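Local atomic coordinates of AlyGC (Glaciecola chathamensis, PDB entry 5GKD), a protein that cleaves alginate as a polysaccharide lyase of family 6, probably by beta-elimination, and carries a bound calcium ion. Residues Ala523-Gly528 against Asp556-Tyr561; Phe552-Ile557 against Phe582-Gly587; Ile621-Arg626 against Ser659-Gly664. All blocks are in the same frame, centred on the assembly; numbering follows the deposited sequence.

In the fold
The chain first forms a beta-helix that carries the calcium ion, then a second parallel beta-helix that holds all three contacts. Contact 1 closes the loop from Gly528 to Asp556 and joins two surface turns. Contact 2 shares Asp556 and Ile557 with it, opens where contact 1 ends and closes the next loop, from Ile557 to Phe582. They touch, with Asn558 O close to Thr586 OG1 and Tyr561 O close to Gly587 N. Contact 3 follows in series, closing the loop from Arg626 to Ser659 and pairing strands 622-625 and 660-663. Its centre lies about 20 Å from that of contact 2. Contacts 1 and 2 tie turns and strands near one corner; contact 3 belongs to another sheet.

Contact 1: residues Ala523-Gly528 against Asp556-Tyr561; sequences APDAAG and DINHSY
The backbones of 523-528 and 556-561 run in the same direction, and Gly528 N donates to His559 O at 3.1 Å. Both segments are turns between strands of a parallel beta-helix, stacked on successive coils. Water 1 donates to Ala526 O and to His559 O, so it joins the backbones beside the direct bond. Asn558 reaches across to Asp525. Its ND2 donates to Asp525 OD1 at 3.0 Å and meets that oxygen nearly along its C-O axis. The two side chains stand at about a right angle, with carboxylate and amide planes 68° apart. CG of Asp525 is anti to the backbone N (chi1 -168°), which carries it toward Asn558. The other end of the amide is also held, since Asn558 OD1 accepts the N-H of His559 in the carbonyl plane, on a lone pair. Ile557 sends CD1 to within 3.3 Å of Ala523 O, while its CG2 packs on Pro524 O. Ala527 CB sits over one face of the His559 ring in a CH-pi contact, 3.6 Å from the centroid. The ring edge faces Ser560, where ND1 and OG share a hydrogen bond. Leu599 of the second subunit packs on both Ala527 and His559, so this turn lies at the subunit interface. At the start of 523-528, Ala523 CB meets the Tyr561 ring obliquely, 3.2 Å from OH and 3.6 Å from CE2.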
ATOM      1  N   ALA A 523       4.510 -13.189  20.984  1.00 26.09           N
ATOM      2  CA  ALA A 523       4.466 -12.055  20.065  1.00 28.13           C
ATOM      3  C   ALA A 523       4.295 -10.748  20.843  1.00 28.92           C
ATOM      4  O   ALA A 523       3.798 -10.752  21.962  1.00 29.36           O
ATOM      5  CB  ALA A 523       3.317 -12.233  19.078  1.00 24.87           C
ATOM      6  N   PRO A 524       4.681  -9.610  20.268  1.00 28.25           N
ATOM      7  CA  PRO A 524       4.555  -8.353  21.003  1.00 27.41           C
ATOM      8  C   PRO A 524       3.110  -8.072  21.382  1.00 28.02           C
ATOM      9  O   PRO A 524       2.170  -8.438  20.668  1.00 26.59           O
ATOM     10  CB  PRO A 524       5.089  -7.305  20.016  1.00 33.18           C
ATOM     11  CG  PRO A 524       5.871  -8.084  19.011  1.00 32.35           C
ATOM     12  CD  PRO A 524       5.133  -9.370  18.890  1.00 26.99           C
ATOM     13  N   ASP A 525       2.946  -7.414  22.532  1.00 27.64           N
ATOM     14  CA  ASP A 525       1.633  -7.098  23.098  1.00 27.38           C
ATOM     15  C   ASP A 525       1.098  -5.854  22.394  1.00 29.73           C
ATOM     16  O   ASP A 525       1.078  -4.741  22.927  1.00 30.05           O
ATOM     17  CB  ASP A 525       1.729  -6.908  24.611  1.00 30.26           C
ATOM     18  CG  ASP A 525       0.362  -6.862  25.301  1.00 32.36           C
ATOM     19  OD1 ASP A 525      -0.661  -6.606  24.639  1.00 35.50           O
ATOM     20  OD2 ASP A 525       0.310  -7.068  26.528  1.00 41.57           O
ATOM     21  N   ALA A 526       0.661  -6.064  21.158  1.00 26.63           N
ATOM     22  CA  ALA A 526       0.190  -4.974  20.330  1.00 25.74           C
ATOM     23  C   ALA A 526      -0.941  -5.478  19.456  1.00 24.20           C
ATOM     24  O   ALA A 526      -0.972  -6.645  19.062  1.00 27.50           O
ATOM     25  CB  ALA A 526       1.323  -4.396  19.477  1.00 25.95           C
ATOM     26  N   ALA A 527      -1.887  -4.596  19.184  1.00 24.18           N
ATOM     27  CA  ALA A 527      -2.961  -4.941  18.274  1.00 25.20           C
ATOM     28  C   ALA A 527      -2.436  -4.988  16.840  1.00 26.26           C
ATOM     29  O   ALA A 527      -1.493  -4.288  16.478  1.00 24.56           O
ATOM     30  CB  ALA A 527      -4.093  -3.928  18.391  1.00 24.22           C
ATOM     31  N   GLY A 528      -3.051  -5.831  16.021  1.00 27.37           N
ATOM     32  CA  GLY A 528      -2.708  -5.838  14.614  1.00 25.10           C
ATOM     33  C   GLY A 528      -1.476  -6.627  14.249  1.00 25.42           C
ATOM     34  O   GLY A 528      -0.876  -6.356  13.205  1.00 24.71           O
ATOM     35  N   ASP A 556      -3.353 -14.480  20.273  1.00 24.07           N
ATOM     36  CA  ASP A 556      -4.390 -13.791  21.025  1.00 25.74           C
ATOM     37  C   ASP A 556      -3.852 -12.912  22.148  1.00 28.45           C
ATOM     38  O   ASP A 556      -4.613 -12.571  23.058  1.00 30.46           O
ATOM     39  CB  ASP A 556      -5.396 -14.807  21.586  1.00 27.12           C
ATOM     40  CG  ASP A 556      -4.755 -15.847  22.502  1.00 29.04           C
ATOM     41  OD1 ASP A 556      -3.518 -15.984  22.523  1.00 29.07           O
ATOM     42  OD2 ASP A 556      -5.517 -16.550  23.189  1.00 31.85           O
ATOM     43  N   ILE A 557      -2.581 -12.502  22.094  1.00 28.27           N
ATOM     44  CA  ILE A 557      -2.054 -11.639  23.149  1.00 25.29           C
ATOM     45  C   ILE A 557      -2.743 -10.280  23.143  1.00 30.65           C
ATOM     46  O   ILE A 557      -2.860  -9.629  24.185  1.00 31.68           O
ATOM     47  CB  ILE A 557      -0.535 -11.491  23.010  1.00 25.24           C
ATOM     48  CG1 ILE A 557       0.038 -10.806  24.254  1.00 29.94           C
ATOM     49  CG2 ILE A 557      -0.187 -10.700  21.744  1.00 26.34           C
ATOM     50  CD1 ILE A 557       1.540 -10.928  24.388  1.00 29.36           C
ATOM     51  N   ASN A 558      -3.208  -9.829  21.982  1.00 30.21           N
ATOM     52  CA  ASN A 558      -3.943  -8.583  21.857  1.00 24.16           C
ATOM     53  C   ASN A 558      -4.924  -8.758  20.702  1.00 26.22           C
ATOM     54  O   ASN A 558      -4.949  -9.798  20.038  1.00 23.87           O
ATOM     55  CB  ASN A 558      -2.976  -7.410  21.665  1.00 28.15           C
ATOM     56  CG  ASN A 558      -3.540  -6.094  22.153  1.00 29.07           C
ATOM     57  OD1 ASN A 558      -4.662  -5.721  21.817  1.00 32.49           O
ATOM     58  ND2 ASN A 558      -2.768  -5.391  22.963  1.00 27.88           N
ATOM     59  N   HIS A 559      -5.746  -7.746  20.471  1.00 25.82           N
ATOM     60  CA  HIS A 559      -6.789  -7.916  19.475  1.00 27.24           C
ATOM     61  C   HIS A 559      -6.238  -7.753  18.049  1.00 26.87           C
ATOM     62  O   HIS A 559      -5.116  -7.291  17.830  1.00 24.72           O
ATOM     63  CB  HIS A 559      -7.956  -6.963  19.756  1.00 24.85           C
ATOM     64  CG  HIS A 559      -7.693  -5.523  19.444  1.00 29.79           C
ATOM     65  ND1 HIS A 559      -7.695  -5.023  18.155  1.00 31.60           N
ATOM     66  CD2 HIS A 559      -7.503  -4.457  20.259  1.00 30.56           C
ATOM     67  CE1 HIS A 559      -7.480  -3.720  18.191  1.00 27.64           C
ATOM     68  NE2 HIS A 559      -7.355  -3.351  19.454  1.00 29.66           N
ATOM     69  N   SER A 560      -7.036  -8.206  17.077  1.00 25.61           N
ATOM     70  CA  SER A 560      -6.709  -8.086  15.657  1.00 23.59           C
ATOM     71  C   SER A 560      -5.374  -8.751  15.324  1.00 24.69           C
ATOM     72  O   SER A 560      -4.567  -8.217  14.568  1.00 24.63           O
ATOM     73  CB  SER A 560      -6.699  -6.619  15.207  1.00 23.68           C
ATOM     74  OG  SER A 560      -7.952  -6.010  15.430  1.00 26.19           O
ATOM     75  N   TYR A 561      -5.142  -9.929  15.881  1.00 24.77           N
ATOM     76  CA  TYR A 561      -3.957 -10.719  15.571  1.00 20.86           C
ATOM     77  C   TYR A 561      -4.358 -11.684  14.466  1.00 24.21           C
ATOM     78  O   TYR A 561      -4.971 -12.718  14.729  1.00 23.22           O
ATOM     79  CB  TYR A 561      -3.456 -11.456  16.805  1.00 25.72           C
ATOM     80  CG  TYR A 561      -2.054 -12.011  16.716  1.00 24.03           C
ATOM     81  CD1 TYR A 561      -1.457 -12.289  15.491  1.00 23.91           C
ATOM     82  CD2 TYR A 561      -1.318 -12.244  17.871  1.00 25.31           C
ATOM     83  CE1 TYR A 561      -0.174 -12.794  15.427  1.00 23.30           C
ATOM     84  CE2 TYR A 561      -0.037 -12.735  17.811  1.00 24.01           C
ATOM     85  CZ  TYR A 561       0.528 -13.013  16.599  1.00 23.14           C
ATOM     86  OH  TYR A 561       1.806 -13.509  16.554  1.00 27.28           O
TER
HETATM   87  O   HOH W   1      -2.217  -8.497  17.521  1.00 23.12           O

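Contact 2: residues Phe552-Ile557 against Phe582-Gly587; sequences FENLDI and FKHITG
Phe552 pairs with Phe582 in the parallel strands 552-555 and 582-585, which backbone hydrogen bonds join. Lys583 N donates to Phe552 O at 3.0 Å, and Asn554 N donates to Lys583 O. Where the strands end, Thr586 N donates to Leu555 O at 3.1 Å. The aromatic contact lies beside the first bond. In both phenylalanines CG is anti to the carbonyl carbon (chi1 -53° in Phe552), which starts the side chains out alike. The ring planes are 18° apart, but the rings are slid past each other and barely overlap. Phe552 CD1 comes 3.4 Å from Phe582 CE2. Phe563 meets both rings edge-to-face. Leu555 CB packs on Ile585 CG1 at 3.8 Å on the same face. This in-register stacking of like residues on neighbouring coils is the aromatic and aliphatic ladder of a parallel beta-helix. Polar side chains gather toward the strand ends and just beyond. Asn554 and His584 lie side by side with amide and ring planes 2° apart, and Asn554 OD1 is 3.7 Å from His584 CD2. His584 ND1 is bonded to Asp616, and Asn554 ND2 to Asp519. Asp556 runs alongside His584, its OD2 3.5 Å from His584 CB. Thr586 CG2 touches Asp556 CA at 3.7 Å, while Thr586 OG1 bonds to Asn558.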
ATOM      1  N   PHE A 552      -1.306 -23.956  14.670  1.00 24.89           N
ATOM      2  CA  PHE A 552      -1.044 -22.551  14.949  1.00 27.10           C
ATOM      3  C   PHE A 552      -1.945 -22.143  16.100  1.00 26.61           C
ATOM      4  O   PHE A 552      -3.170 -22.237  15.981  1.00 28.73           O
ATOM      5  CB  PHE A 552      -1.300 -21.683  13.701  1.00 25.73           C
ATOM      6  CG  PHE A 552      -0.555 -22.153  12.468  1.00 28.45           C
ATOM      7  CD1 PHE A 552      -1.128 -23.074  11.610  1.00 25.34           C
ATOM      8  CD2 PHE A 552       0.715 -21.674  12.173  1.00 23.84           C
ATOM      9  CE1 PHE A 552      -0.463 -23.506  10.495  1.00 26.45           C
ATOM     10  CE2 PHE A 552       1.388 -22.117  11.061  1.00 25.02           C
ATOM     11  CZ  PHE A 552       0.802 -23.037  10.220  1.00 24.23           C
ATOM     12  N   GLU A 553      -1.352 -21.701  17.207  1.00 28.00           N
ATOM     13  CA  GLU A 553      -2.105 -21.468  18.430  1.00 27.18           C
ATOM     14  C   GLU A 553      -1.716 -20.160  19.090  1.00 27.09           C
ATOM     15  O   GLU A 553      -0.580 -19.697  18.979  1.00 28.88           O
ATOM     16  CB  GLU A 553      -1.883 -22.574  19.462  1.00 32.44           C
ATOM     17  CG  GLU A 553      -2.569 -23.870  19.152  1.00 39.97           C
ATOM     18  CD  GLU A 553      -2.403 -24.873  20.279  1.00 47.60           C
ATOM     19  OE1 GLU A 553      -1.643 -24.579  21.233  1.00 45.77           O
ATOM     20  OE2 GLU A 553      -3.037 -25.948  20.209  1.00 56.22           O
ATOM     21  N   ASN A 554      -2.676 -19.599  19.822  1.00 26.90           N
ATOM     22  CA  ASN A 554      -2.426 -18.510  20.763  1.00 28.25           C
ATOM     23  C   ASN A 554      -2.009 -17.226  20.047  1.00 28.38           C
ATOM     24  O   ASN A 554      -1.091 -16.522  20.475  1.00 28.75           O
ATOM     25  CB  ASN A 554      -1.390 -18.929  21.807  1.00 27.72           C
ATOM     26  CG  ASN A 554      -1.861 -20.114  22.640  1.00 32.21           C
ATOM     27  OD1 ASN A 554      -3.023 -20.181  23.040  1.00 26.04           O
ATOM     28  ND2 ASN A 554      -0.961 -21.063  22.885  1.00 29.91           N
ATOM     29  N   LEU A 555      -2.686 -16.926  18.938  1.00 27.41           N
ATOM     30  CA  LEU A 555      -2.578 -15.622  18.294  1.00 23.26           C
ATOM     31  C   LEU A 555      -3.559 -14.666  18.974  1.00 28.26           C
ATOM     32  O   LEU A 555      -4.481 -14.119  18.367  1.00 25.03           O
ATOM     33  CB  LEU A 555      -2.845 -15.731  16.797  1.00 22.81           C
ATOM     34  CG  LEU A 555      -1.748 -16.301  15.881  1.00 23.02           C
ATOM     35  CD1 LEU A 555      -1.574 -17.794  16.040  1.00 25.84           C
ATOM     36  CD2 LEU A 555      -2.060 -15.957  14.432  1.00 25.19           C
ATOM     37  N   ASP A 556      -3.353 -14.480  20.273  1.00 24.07           N
ATOM     38  CA  ASP A 556      -4.390 -13.791  21.025  1.00 25.74           C
ATOM     39  C   ASP A 556      -3.852 -12.912  22.148  1.00 28.45           C
ATOM     40  O   ASP A 556      -4.613 -12.571  23.058  1.00 30.46           O
ATOM     41  CB  ASP A 556      -5.396 -14.807  21.586  1.00 27.12           C
ATOM     42  CG  ASP A 556      -4.755 -15.847  22.502  1.00 29.04           C
ATOM     43  OD1 ASP A 556      -3.518 -15.984  22.523  1.00 29.07           O
ATOM     44  OD2 ASP A 556      -5.517 -16.550  23.189  1.00 31.85           O
ATOM     45  N   ILE A 557      -2.581 -12.502  22.094  1.00 28.27           N
ATOM     46  CA  ILE A 557      -2.054 -11.639  23.149  1.00 25.29           C
ATOM     47  C   ILE A 557      -2.743 -10.280  23.143  1.00 30.65           C
ATOM     48  O   ILE A 557      -2.860  -9.629  24.185  1.00 31.68           O
ATOM     49  CB  ILE A 557      -0.535 -11.491  23.010  1.00 25.24           C
ATOM     50  CG1 ILE A 557       0.038 -10.806  24.254  1.00 29.94           C
ATOM     51  CG2 ILE A 557      -0.187 -10.700  21.744  1.00 26.34           C
ATOM     52  CD1 ILE A 557       1.540 -10.928  24.388  1.00 29.36           C
ATOM     53  N   PHE A 582      -5.966 -24.659  13.908  1.00 24.28           N
ATOM     54  CA  PHE A 582      -5.821 -23.262  14.275  1.00 26.43           C
ATOM     55  C   PHE A 582      -6.650 -23.032  15.521  1.00 26.25           C
ATOM     56  O   PHE A 582      -7.831 -23.391  15.536  1.00 29.41           O
ATOM     57  CB  PHE A 582      -6.299 -22.343  13.140  1.00 23.40           C
ATOM     58  CG  PHE A 582      -5.653 -22.630  11.810  1.00 23.59           C
ATOM     59  CD1 PHE A 582      -6.074 -23.689  11.029  1.00 24.68           C
ATOM     60  CD2 PHE A 582      -4.618 -21.835  11.343  1.00 22.46           C
ATOM     61  CE1 PHE A 582      -5.469 -23.954   9.811  1.00 25.67           C
ATOM     62  CE2 PHE A 582      -4.015 -22.092  10.127  1.00 22.77           C
ATOM     63  CZ  PHE A 582      -4.444 -23.142   9.355  1.00 23.89           C
ATOM     64  N   LYS A 583      -6.072 -22.435  16.541  1.00 25.10           N
ATOM     65  CA  LYS A 583      -6.804 -22.192  17.748  1.00 26.63           C
ATOM     66  C   LYS A 583      -6.440 -20.920  18.490  1.00 26.10           C
ATOM     67  O   LYS A 583      -5.303 -20.639  18.678  1.00 27.06           O
ATOM     68  CB  LYS A 583      -6.660 -23.390  18.676  1.00 31.02           C
ATOM     69  CG  LYS A 583      -7.611 -23.390  19.841  1.00 37.38           C
ATOM     70  CD  LYS A 583      -7.611 -24.713  20.591  1.00 42.51           C
ATOM     71  CE  LYS A 583      -9.018 -25.201  20.849  1.00 48.73           C
ATOM     72  NZ  LYS A 583      -9.180 -25.854  22.172  1.00 53.59           N
ATOM     73  N   HIS A 584      -7.441 -20.184  18.925  1.00 24.85           N
ATOM     74  CA  HIS A 584      -7.290 -18.949  19.684  1.00 28.31           C
ATOM     75  C   HIS A 584      -6.647 -17.800  18.938  1.00 28.15           C
ATOM     76  O   HIS A 584      -5.528 -17.458  19.209  1.00 27.74           O
ATOM     77  CB  HIS A 584      -6.562 -19.144  21.018  1.00 27.28           C
ATOM     78  CG  HIS A 584      -7.089 -20.263  21.854  1.00 33.49           C
ATOM     79  ND1 HIS A 584      -8.376 -20.308  22.327  1.00 37.03           N
ATOM     80  CD2 HIS A 584      -6.483 -21.370  22.325  1.00 31.71           C
ATOM     81  CE1 HIS A 584      -8.542 -21.399  23.041  1.00 35.10           C
ATOM     82  NE2 HIS A 584      -7.409 -22.058  23.056  1.00 30.56           N
ATOM     83  N   ILE A 585      -7.391 -17.224  18.009  1.00 25.62           N
ATOM     84  CA  ILE A 585      -6.958 -16.155  17.167  1.00 25.19           C
ATOM     85  C   ILE A 585      -7.929 -15.006  17.197  1.00 24.36           C
ATOM     86  O   ILE A 585      -9.079 -15.179  16.922  1.00 24.97           O
ATOM     87  CB  ILE A 585      -6.841 -16.680  15.738  1.00 23.30           C
ATOM     88  CG1 ILE A 585      -5.820 -17.808  15.678  1.00 27.45           C
ATOM     89  CG2 ILE A 585      -6.534 -15.571  14.776  1.00 23.18           C
ATOM     90  CD1 ILE A 585      -5.937 -18.680  14.468  1.00 26.34           C
ATOM     91  N   THR A 586      -7.445 -13.827  17.518  1.00 23.55           N
ATOM     92  CA  THR A 586      -8.333 -12.681  17.634  1.00 24.94           C
ATOM     93  C   THR A 586      -8.614 -11.984  16.306  1.00 22.32           C
ATOM     94  O   THR A 586      -9.641 -11.309  16.187  1.00 24.09           O
ATOM     95  CB  THR A 586      -7.761 -11.652  18.616  1.00 26.01           C
ATOM     96  OG1 THR A 586      -6.472 -11.227  18.157  1.00 27.69           O
ATOM     97  CG2 THR A 586      -7.638 -12.244  20.013  1.00 24.84           C
ATOM     98  N   GLY A 587      -7.739 -12.113  15.319  1.00 23.25           N
ATOM     99  CA  GLY A 587      -7.941 -11.504  14.023  1.00 22.41           C
ATOM    100  C   GLY A 587      -8.703 -12.406  13.073  1.00 22.88           C
ATOM    101  O   GLY A 587      -9.459 -13.291  13.483  1.00 25.07           O
TER

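Contact 3: residues Ile621-Arg626 against Ser659-Gly664; sequences IAKVYR and SLILHG
Val624 and Leu662 meet at the apolar centre, where CG1 of the valine comes 3.4 Å from CD2 of the leucine. This is tighter than usual carbon-carbon contact, but chi1 of the valine is eclipsed, so the exact closeness is doubtful. Their side chains cross at a slant. On the same face, Ala622 CB packs on Leu660 CD1 at 3.6 Å. Met640 and Val638 of strand 637-641 add to this packing from within the coil. Ile621 leans over Ser659 O, and its backbone N donates to that oxygen. On the other face, Lys623 CB touches Ile661 CG2, while the extended chain of Lys623 leads away and NZ bonds to Asn654 OD1. Four backbone bonds continue the pairing: Ile661 N to Ala622 O, Val624 N to Ile661 O, His663 N to Val624 O and Arg626 N to His663 O. The strands run parallel, with axes 7° apart. They are neighbouring rungs in one sheet of the parallel beta-helix, and successive coils bring like positions into register. Tyr625 and His663 share the face of Lys623 and stack face to face. Their centroids are 4.2 Å apart and the planes differ by 28°. Tyr625 CE2 lies over the centre of the imidazole. In both residues CG is anti to the backbone N (chi1 -177° in Tyr625), which starts the two side chains out in the same direction. Each polar end has a partner elsewhere: Tyr625 OH bonds to Asp598, and His663 ND1 bonds to Glu684. Lys655 of the second subunit makes a weak bond to the same hydroxyl. At the polar edge, Arg626 NE donates to Gly664 O at 2.9 Å, in the guanidinium plane. NH2 adds a weak bond to that oxygen, and NH1 turns to Asp630 O.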
ATOM      1  N   ILE A 621     -12.801 -16.938   8.870  1.00 23.06           N
ATOM      2  CA  ILE A 621     -11.960 -17.893   8.150  1.00 18.97           C
ATOM      3  C   ILE A 621     -11.338 -17.236   6.921  1.00 23.06           C
ATOM      4  O   ILE A 621     -10.140 -17.376   6.652  1.00 22.69           O
ATOM      5  CB  ILE A 621     -12.798 -19.118   7.746  1.00 23.16           C
ATOM      6  CG1 ILE A 621     -13.407 -19.786   8.982  1.00 27.76           C
ATOM      7  CG2 ILE A 621     -11.981 -20.074   6.888  1.00 21.49           C
ATOM      8  CD1 ILE A 621     -14.581 -20.706   8.642  1.00 26.78           C
ATOM      9  N   ALA A 622     -12.151 -16.538   6.136  1.00 21.55           N
ATOM     10  CA  ALA A 622     -11.651 -15.901   4.930  1.00 21.83           C
ATOM     11  C   ALA A 622     -12.578 -14.758   4.559  1.00 23.12           C
ATOM     12  O   ALA A 622     -13.800 -14.886   4.653  1.00 23.25           O
ATOM     13  CB  ALA A 622     -11.547 -16.893   3.765  1.00 19.31           C
ATOM     14  N   LYS A 623     -11.987 -13.644   4.160  1.00 20.42           N
ATOM     15  CA  LYS A 623     -12.699 -12.540   3.538  1.00 21.13           C
ATOM     16  C   LYS A 623     -12.064 -12.377   2.172  1.00 21.95           C
ATOM     17  O   LYS A 623     -10.887 -12.016   2.076  1.00 22.89           O
ATOM     18  CB  LYS A 623     -12.573 -11.251   4.355  1.00 22.79           C
ATOM     19  CG  LYS A 623     -12.754 -11.420   5.852  1.00 22.38           C
ATOM     20  CD  LYS A 623     -12.843 -10.077   6.542  1.00 23.69           C
ATOM     21  CE  LYS A 623     -13.458 -10.240   7.932  1.00 26.24           C
ATOM     22  NZ  LYS A 623     -13.608  -8.967   8.661  1.00 25.44           N
ATOM     23  N   VAL A 624     -12.795 -12.693   1.116  1.00 21.74           N
ATOM     24  CA  VAL A 624     -12.202 -12.604  -0.204  1.00 22.94           C
ATOM     25  C   VAL A 624     -13.132 -11.820  -1.122  1.00 23.19           C
ATOM     26  O   VAL A 624     -14.352 -12.021  -1.121  1.00 25.82           O
ATOM     27  CB  VAL A 624     -11.802 -13.986  -0.765  1.00 25.33           C
ATOM     28  CG1 VAL A 624     -12.198 -15.119   0.155  1.00 20.60           C
ATOM     29  CG2 VAL A 624     -12.251 -14.171  -2.152  1.00 24.19           C
ATOM     30  N   TYR A 625     -12.551 -10.863  -1.849  1.00 20.17           N
ATOM     31  CA  TYR A 625     -13.321  -9.803  -2.477  1.00 18.24           C
ATOM     32  C   TYR A 625     -12.817  -9.551  -3.889  1.00 20.30           C
ATOM     33  O   TYR A 625     -11.615  -9.395  -4.107  1.00 21.17           O
ATOM     34  CB  TYR A 625     -13.234  -8.525  -1.622  1.00 18.90           C
ATOM     35  CG  TYR A 625     -14.060  -7.370  -2.124  1.00 19.15           C
ATOM     36  CD1 TYR A 625     -13.584  -6.521  -3.122  1.00 17.17           C
ATOM     37  CD2 TYR A 625     -15.297  -7.102  -1.573  1.00 21.27           C
ATOM     38  CE1 TYR A 625     -14.339  -5.462  -3.574  1.00 20.26           C
ATOM     39  CE2 TYR A 625     -16.056  -6.051  -2.003  1.00 18.08           C
ATOM     40  CZ  TYR A 625     -15.581  -5.232  -3.006  1.00 21.46           C
ATOM     41  OH  TYR A 625     -16.363  -4.195  -3.423  1.00 18.95           O
ATOM     42  N   ARG A 626     -13.736  -9.530  -4.842  1.00 18.70           N
ATOM     43  CA  ARG A 626     -13.453  -9.097  -6.206  1.00 18.09           C
ATOM     44  C   ARG A 626     -14.624  -8.221  -6.617  1.00 20.23           C
ATOM     45  O   ARG A 626     -15.729  -8.726  -6.840  1.00 22.11           O
ATOM     46  CB  ARG A 626     -13.286 -10.280  -7.172  1.00 20.50           C
ATOM     47  CG  ARG A 626     -13.022  -9.861  -8.630  1.00 17.82           C
ATOM     48  CD  ARG A 626     -13.055 -11.048  -9.609  1.00 17.46           C
ATOM     49  NE  ARG A 626     -14.390 -11.635  -9.763  1.00 20.60           N
ATOM     50  CZ  ARG A 626     -15.197 -11.406 -10.793  1.00 20.61           C
ATOM     51  NH1 ARG A 626     -14.797 -10.621 -11.773  1.00 19.73           N
ATOM     52  NH2 ARG A 626     -16.401 -11.963 -10.843  1.00 20.80           N
ATOM     53  N   SER A 659     -18.476 -15.860   9.336  1.00 25.45           N
ATOM     54  CA  SER A 659     -17.332 -16.751   9.441  1.00 23.37           C
ATOM     55  C   SER A 659     -16.599 -16.859   8.124  1.00 22.78           C
ATOM     56  O   SER A 659     -15.460 -17.329   8.093  1.00 22.64           O
ATOM     57  CB  SER A 659     -17.773 -18.145   9.880  1.00 23.67           C
ATOM     58  OG  SER A 659     -18.661 -18.701   8.926  1.00 24.74           O
ATOM     59  N   LEU A 660     -17.249 -16.441   7.044  1.00 25.32           N
ATOM     60  CA  LEU A 660     -16.724 -16.542   5.690  1.00 23.11           C
ATOM     61  C   LEU A 660     -17.517 -15.556   4.851  1.00 24.93           C
ATOM     62  O   LEU A 660     -18.746 -15.657   4.796  1.00 29.74           O
ATOM     63  CB  LEU A 660     -16.900 -17.964   5.181  1.00 27.21           C
ATOM     64  CG  LEU A 660     -16.268 -18.440   3.889  1.00 27.69           C
ATOM     65  CD1 LEU A 660     -14.759 -18.447   4.019  1.00 23.86           C
ATOM     66  CD2 LEU A 660     -16.759 -19.844   3.602  1.00 29.35           C
ATOM     67  N   ILE A 661     -16.863 -14.576   4.235  1.00 25.45           N
ATOM     68  CA  ILE A 661     -17.602 -13.645   3.392  1.00 20.74           C
ATOM     69  C   ILE A 661     -16.939 -13.589   2.024  1.00 24.04           C
ATOM     70  O   ILE A 661     -15.753 -13.255   1.901  1.00 27.17           O
ATOM     71  CB  ILE A 661     -17.760 -12.246   4.011  1.00 21.08           C
ATOM     72  CG1 ILE A 661     -18.570 -11.368   3.057  1.00 22.96           C
ATOM     73  CG2 ILE A 661     -16.435 -11.611   4.356  1.00 21.26           C
ATOM     74  CD1 ILE A 661     -19.084 -10.121   3.662  1.00 26.71           C
ATOM     75  N   LEU A 662     -17.709 -13.929   1.001  1.00 25.73           N
ATOM     76  CA  LEU A 662     -17.207 -14.165  -0.342  1.00 22.87           C
ATOM     77  C   LEU A 662     -17.944 -13.232  -1.297  1.00 23.58           C
ATOM     78  O   LEU A 662     -19.137 -13.420  -1.566  1.00 26.54           O
ATOM     79  CB  LEU A 662     -17.388 -15.630  -0.720  1.00 23.35           C
ATOM     80  CG  LEU A 662     -16.796 -16.615   0.296  1.00 22.86           C
ATOM     81  CD1 LEU A 662     -16.949 -18.058  -0.168  1.00 22.13           C
ATOM     82  CD2 LEU A 662     -15.345 -16.323   0.507  1.00 21.44           C
ATOM     83  N   HIS A 663     -17.227 -12.233  -1.809  1.00 22.38           N
ATOM     84  CA  HIS A 663     -17.776 -11.225  -2.706  1.00 20.06           C
ATOM     85  C   HIS A 663     -17.087 -11.344  -4.062  1.00 19.56           C
ATOM     86  O   HIS A 663     -15.871 -11.160  -4.170  1.00 19.83           O
ATOM     87  CB  HIS A 663     -17.614  -9.826  -2.101  1.00 19.75           C
ATOM     88  CG  HIS A 663     -18.140  -8.721  -2.958  1.00 21.95           C
ATOM     89  ND1 HIS A 663     -19.050  -7.795  -2.492  1.00 22.14           N
ATOM     90  CD2 HIS A 663     -17.864  -8.366  -4.238  1.00 19.24           C
ATOM     91  CE1 HIS A 663     -19.320  -6.926  -3.453  1.00 23.63           C
ATOM     92  NE2 HIS A 663     -18.618  -7.251  -4.524  1.00 19.99           N
ATOM     93  N   GLY A 664     -17.874 -11.632  -5.098  1.00 20.99           N
ATOM     94  CA  GLY A 664     -17.343 -11.764  -6.433  1.00 17.28           C
ATOM     95  C   GLY A 664     -16.507 -12.999  -6.683  1.00 19.69           C
ATOM     96  O   GLY A 664     -15.786 -13.032  -7.680  1.00 19.48           O
TER